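Local coordinates for protein putative TetR family transcriptional regulator (Streptomyces coelicolor A3, PDB 3BQY) that probably binds operator DNA through a helix-turn-helix motif and regulates transcription, most likely as a repressor, at residues W73-R76 and T77-A81; G195-L198 and L199-L203. All coordinates share one frame; numbering follows the deposited sequence.

How the interactions relate
Neither contact closes a loop of the chain: each lies within one helix, between residues up to four positions apart. Following the chain, interaction 1 (73-76 with 77-81) forms the first turns of helix 73-89; interaction 2 (195-198 with 199-203) comes much later, in helix 188-206 near the C terminus. The two are in series, neither nested nor crossed. In space they meet, their centres about 11 Å apart, as leucines of the later helix pack on the earlier one: Leu196 on Ala81, Leu200 on Ser74 and Thr77, and the Trp73 ring against the Leu200 backbone. The helix of interaction 2 also packs against the second subunit.

Interaction 1: residues W73-R76 and T77-A81; sequences WSER and TARLA. With PO4 (phosphate ion), chain B.
The indole of Trp73 has the Thr77 hydroxyl at one point of its edge, where CE3 lies 4.2 Å from OG1, and a phosphate ion at another, near the ring plane. One face carries CB of Ser74, offset toward the rim, and Phe124 meets the ring edge-to-face. NE1 of Trp73 donates to O1 of the phosphate over 3.0 Å, a bent bond at 138°; the ion, probably from the crystallisation liquor, is also held by Arg207. The guanidinium of Arg79 has CA of Arg76 over one face, while its NH2 comes within 3.6 Å of Arg76 CG.

All this belongs to the first turns of helix 73-89, in the TetR-like C-terminal domain, which in relatives binds the inducer. Here Trp73 O accepts twice, from Thr77 N at 2.9 Å and from Thr77 OG1 at 2.8 Å, the two donors arriving from opposite faces of the carbonyl plane. Threonine suits this buried site: with OG1 anti to its own carbonyl carbon (chi1 -63°), the hydroxyl turns back to the preceding turn, while the side chain also packs on Val118 and Leu119 of helix 106-121. Glu75 crosses Arg79 at about a right angle, OE2 lying 3.8 Å from Arg79 CG; in this conformer, one of two, its carboxylate forms a salt bridge with Arg82. The long arginines instead reach backbone carbonyls of the preceding loop: Arg76 those of Ala65 and Gly66, Arg79 those of Ala64 and Asp70.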
loop_
_atom_site.group_PDB
_atom_site.type_symbol
_atom_site.label_atom_id
_atom_site.label_comp_id
_atom_site.label_asym_id
_atom_site.label_seq_id
_atom_site.Cartn_x
_atom_site.Cartn_y
_atom_site.Cartn_z
ATOM N N TRP A 73 7.922 24.419 2.022
ATOM C CA TRP A 73 7.543 23.209 2.739
ATOM C C TRP A 73 6.981 22.122 1.776
ATOM O O TRP A 73 7.176 20.916 2.013
ATOM C CB TRP A 73 6.512 23.538 3.843
ATOM C CG TRP A 73 5.214 24.062 3.294
ATOM C CD1 TRP A 73 4.867 25.379 3.084
ATOM C CD2 TRP A 73 4.102 23.272 2.850
ATOM N NE1 TRP A 73 3.578 25.452 2.552
ATOM C CE2 TRP A 73 3.102 24.173 2.390
ATOM C CE3 TRP A 73 3.846 21.875 2.802
ATOM C CZ2 TRP A 73 1.874 23.731 1.874
ATOM C CZ3 TRP A 73 2.621 21.441 2.285
ATOM C CH2 TRP A 73 1.655 22.374 1.814
ATOM N N SER A 74 6.245 22.540 0.737
ATOM C CA SER A 74 5.625 21.559 -0.169
ATOM C C SER A 74 6.702 20.866 -1.010
ATOM O O SER A 74 6.622 19.643 -1.228
ATOM C CB SER A 74 4.522 22.173 -1.059
ATOM O OG SER A 74 5.059 23.156 -1.917
ATOM N N GLU A 75 7.700 21.624 -1.468
ATOM C CA GLU A 75 8.828 21.032 -2.194
ATOM C C GLU A 75 9.640 20.100 -1.298
ATOM O O GLU A 75 10.029 19.010 -1.712
ATOM C CB GLU A 75 9.757 22.097 -2.801
ATOM C CG GLU A 75 10.763 21.512 -3.798
ATOM C CD GLU A 75 10.088 20.606 -4.824
ATOM O OE1 GLU A 75 9.116 21.072 -5.457
ATOM O OE2 GLU A 75 10.484 19.417 -4.952
ATOM N N ARG A 76 9.888 20.492 -0.051
ATOM C CA ARG A 76 10.677 19.599 0.818
ATOM C C ARG A 76 9.893 18.322 1.175
ATOM O O ARG A 76 10.459 17.232 1.268
ATOM C CB ARG A 76 11.139 20.346 2.079
ATOM C CG ARG A 76 12.092 21.506 1.704
ATOM C CD ARG A 76 12.407 22.345 2.941
ATOM N NE ARG A 76 13.252 21.585 3.881
ATOM C CZ ARG A 76 13.173 21.642 5.215
ATOM N NH1 ARG A 76 12.232 22.353 5.826
ATOM N NH2 ARG A 76 14.030 20.938 5.948
ATOM N N THR A 77 8.597 18.473 1.395
ATOM C CA THR A 77 7.751 17.331 1.678
ATOM C C THR A 77 7.742 16.398 0.450
ATOM O O THR A 77 7.856 15.170 0.592
ATOM C CB THR A 77 6.325 17.771 2.017
ATOM O OG1 THR A 77 6.346 18.575 3.212
ATOM C CG2 THR A 77 5.422 16.521 2.270
ATOM N N ALA A 78 7.611 16.985 -0.737
ATOM C CA ALA A 78 7.640 16.196 -1.979
ATOM C C ALA A 78 8.980 15.451 -2.120
ATOM O O ALA A 78 8.990 14.304 -2.547
ATOM C CB ALA A 78 7.407 17.104 -3.210
ATOM N N ARG A 79 10.104 16.104 -1.810
ATOM C CA ARG A 79 11.416 15.433 -1.934
ATOM C C ARG A 79 11.527 14.229 -1.008
ATOM O O ARG A 79 12.091 13.213 -1.382
ATOM C CB ARG A 79 12.594 16.395 -1.669
ATOM C CG ARG A 79 12.833 17.368 -2.828
ATOM C CD ARG A 79 14.287 17.838 -2.863
ATOM N NE ARG A 79 14.638 18.478 -1.596
ATOM C CZ ARG A 79 14.536 19.779 -1.348
ATOM N NH1 ARG A 79 14.095 20.609 -2.286
ATOM N NH2 ARG A 79 14.870 20.239 -0.152
ATOM N N LEU A 80 10.991 14.349 0.199
ATOM C CA LEU A 80 10.965 13.219 1.142
ATOM C C LEU A 80 10.155 12.039 0.604
ATOM O O LEU A 80 10.600 10.890 0.703
ATOM C CB LEU A 80 10.387 13.654 2.483
ATOM C CG LEU A 80 11.321 14.468 3.390
ATOM C CD1 LEU A 80 10.459 15.103 4.458
ATOM C CD2 LEU A 80 12.407 13.555 4.039
ATOM N N ALA A 81 8.953 12.307 0.096
ATOM C CA ALA A 81 8.105 11.251 -0.472
ATOM C C ALA A 81 8.770 10.631 -1.689
ATOM O O ALA A 81 8.813 9.410 -1.829
ATOM C CB ALA A 81 6.719 11.816 -0.867
HETATM P P PO4 B . 4.520 29.171 2.599
HETATM O O1 PO4 B . 3.545 28.321 1.809
HETATM O O2 PO4 B . 5.907 29.026 2.002
HETATM O O3 PO4 B . 4.043 30.614 2.540
HETATM O O4 PO4 B . 4.548 28.741 4.060
#

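Interaction 2: residues G195-L198 and L199-L203; sequences GLRL and LLDGL
Arg197 and Asp201, one helical turn apart, meet through the aliphatic part of the arginine: Asp201 OD2 lies 3.6 Å from Arg197 CG, whereas the charged ends do not touch. Arg197 is exposed and adopts two conformers; in the one described here a water appears to join NH2 to Asp201 OD2, a tentative bridge. In this conformer the arginine leaves the backbone with CG anti to N (chi1 160°) and bends at chi3, which turns NH2 toward that water; guanidinium and carboxylate planes stand 68° apart. Asp201 has CG anti to its own carbonyl carbon (chi1 -78°), and this folds the carboxyl carbon back to 3.3 Å from Arg197 O. Its OD1 forms a salt bridge with Arg204. With an alanine here, Arg204 would probably lose this acidic partner, and Arg197 CG the carboxylate beside it.

On another side of the helix Leu196 and Leu200 touch, CG of the first 4.3 Å from CD1 of the second. Leu200 carries CG beside its own backbone N, opposite the carbonyl carbon, and so leans back until CG comes within 3.2 Å of Leu196 O, which also accepts from Leu200 N. Branched, wholly apolar leucines suit these buried positions facing helix 73-89, where Leu200 also meets Ala78. Leu199 lies against Phe139 and against Leu199 of the second subunit, while Asp201 packs on Gly202 of that subunit. Such a C-terminal helix, apolar toward its own domain and shared with a partner chain, is characteristic of the all-helical dimerisation domain of TetR-family regulators.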
loop_
_atom_site.group_PDB
_atom_site.type_symbol
_atom_site.label_atom_id
_atom_site.label_comp_id
_atom_site.label_asym_id
_atom_site.label_seq_id
_atom_site.Cartn_x
_atom_site.Cartn_y
_atom_site.Cartn_z
ATOM N N GLY A 195 -0.428 12.146 -7.697
ATOM C CA GLY A 195 -1.000 11.837 -6.376
ATOM C C GLY A 195 -0.369 12.685 -5.288
ATOM O O GLY A 195 -1.055 13.180 -4.396
ATOM N N LEU A 196 0.940 12.882 -5.380
ATOM C CA LEU A 196 1.659 13.729 -4.458
ATOM C C LEU A 196 1.166 15.181 -4.549
ATOM O O LEU A 196 0.967 15.850 -3.524
ATOM C CB LEU A 196 3.175 13.612 -4.792
ATOM C CG LEU A 196 4.223 14.089 -3.839
ATOM C CD1 LEU A 196 3.920 13.607 -2.377
ATOM C CD2 LEU A 196 5.630 13.715 -4.372
ATOM N N ARG A 197 0.965 15.665 -5.776
ATOM C CA ARG A 197 0.392 16.993 -6.004
ATOM C C ARG A 197 -0.990 17.131 -5.351
ATOM O O ARG A 197 -1.273 18.148 -4.713
ATOM C CB ARG A 197 0.295 17.317 -7.513
ATOM C CG ARG A 197 -0.710 18.431 -7.869
ATOM C CD ARG A 197 -0.505 19.013 -9.284
ATOM N NE ARG A 197 -1.234 18.351 -10.372
ATOM C CZ ARG A 197 -1.987 18.990 -11.274
ATOM N NH1 ARG A 197 -2.591 18.315 -12.238
ATOM N NH2 ARG A 197 -2.140 20.314 -11.218
ATOM N N LEU A 198 -1.850 16.125 -5.527
ATOM C CA LEU A 198 -3.180 16.138 -4.858
ATOM C C LEU A 198 -3.031 16.321 -3.326
ATOM O O LEU A 198 -3.735 17.153 -2.730
ATOM C CB LEU A 198 -3.988 14.855 -5.100
ATOM C CG LEU A 198 -4.400 14.563 -6.542
ATOM C CD1 LEU A 198 -5.275 13.310 -6.583
ATOM C CD2 LEU A 198 -5.167 15.779 -7.116
ATOM N N LEU A 199 -2.172 15.505 -2.710
ATOM C CA LEU A 199 -1.936 15.563 -1.253
ATOM C C LEU A 199 -1.429 16.934 -0.839
ATOM O O LEU A 199 -1.923 17.498 0.137
ATOM C CB LEU A 199 -0.938 14.465 -0.778
ATOM C CG LEU A 199 -1.457 13.009 -0.960
ATOM C CD1 LEU A 199 -0.371 11.916 -0.612
ATOM C CD2 LEU A 199 -2.680 12.794 -0.034
ATOM N N LEU A 200 -0.469 17.481 -1.590
ATOM C CA LEU A 200 0.123 18.768 -1.234
ATOM C C LEU A 200 -0.865 19.918 -1.426
ATOM O O LEU A 200 -0.910 20.833 -0.597
ATOM C CB LEU A 200 1.401 19.017 -2.040
ATOM C CG LEU A 200 2.536 18.042 -1.714
ATOM C CD1 LEU A 200 3.646 18.204 -2.740
ATOM C CD2 LEU A 200 3.084 18.194 -0.262
ATOM N N ASP A 201 -1.648 19.876 -2.504
ATOM C CA ASP A 201 -2.739 20.847 -2.717
ATOM C C ASP A 201 -3.762 20.752 -1.588
ATOM O O ASP A 201 -4.251 21.774 -1.099
ATOM C CB ASP A 201 -3.443 20.611 -4.066
ATOM C CG ASP A 201 -2.647 21.155 -5.248
ATOM O OD1 ASP A 201 -1.687 21.918 -5.026
ATOM O OD2 ASP A 201 -2.995 20.830 -6.401
ATOM N N GLY A 202 -4.096 19.527 -1.192
ATOM C CA GLY A 202 -5.002 19.307 -0.062
ATOM C C GLY A 202 -4.416 19.905 1.214
ATOM O O GLY A 202 -5.134 20.556 1.977
ATOM N N LEU A 203 -3.122 19.679 1.471
ATOM C CA LEU A 203 -2.476 20.296 2.642
ATOM C C LEU A 203 -2.507 21.820 2.578
ATOM O O LEU A 203 -2.737 22.479 3.612
ATOM C CB LEU A 203 -1.040 19.795 2.813
ATOM C CG LEU A 203 -0.980 18.369 3.361
ATOM C CD1 LEU A 203 0.415 17.759 3.145
ATOM C CD2 LEU A 203 -1.399 18.394 4.851
HETATM O O HOH W 1 -2.287 21.868 -8.617
#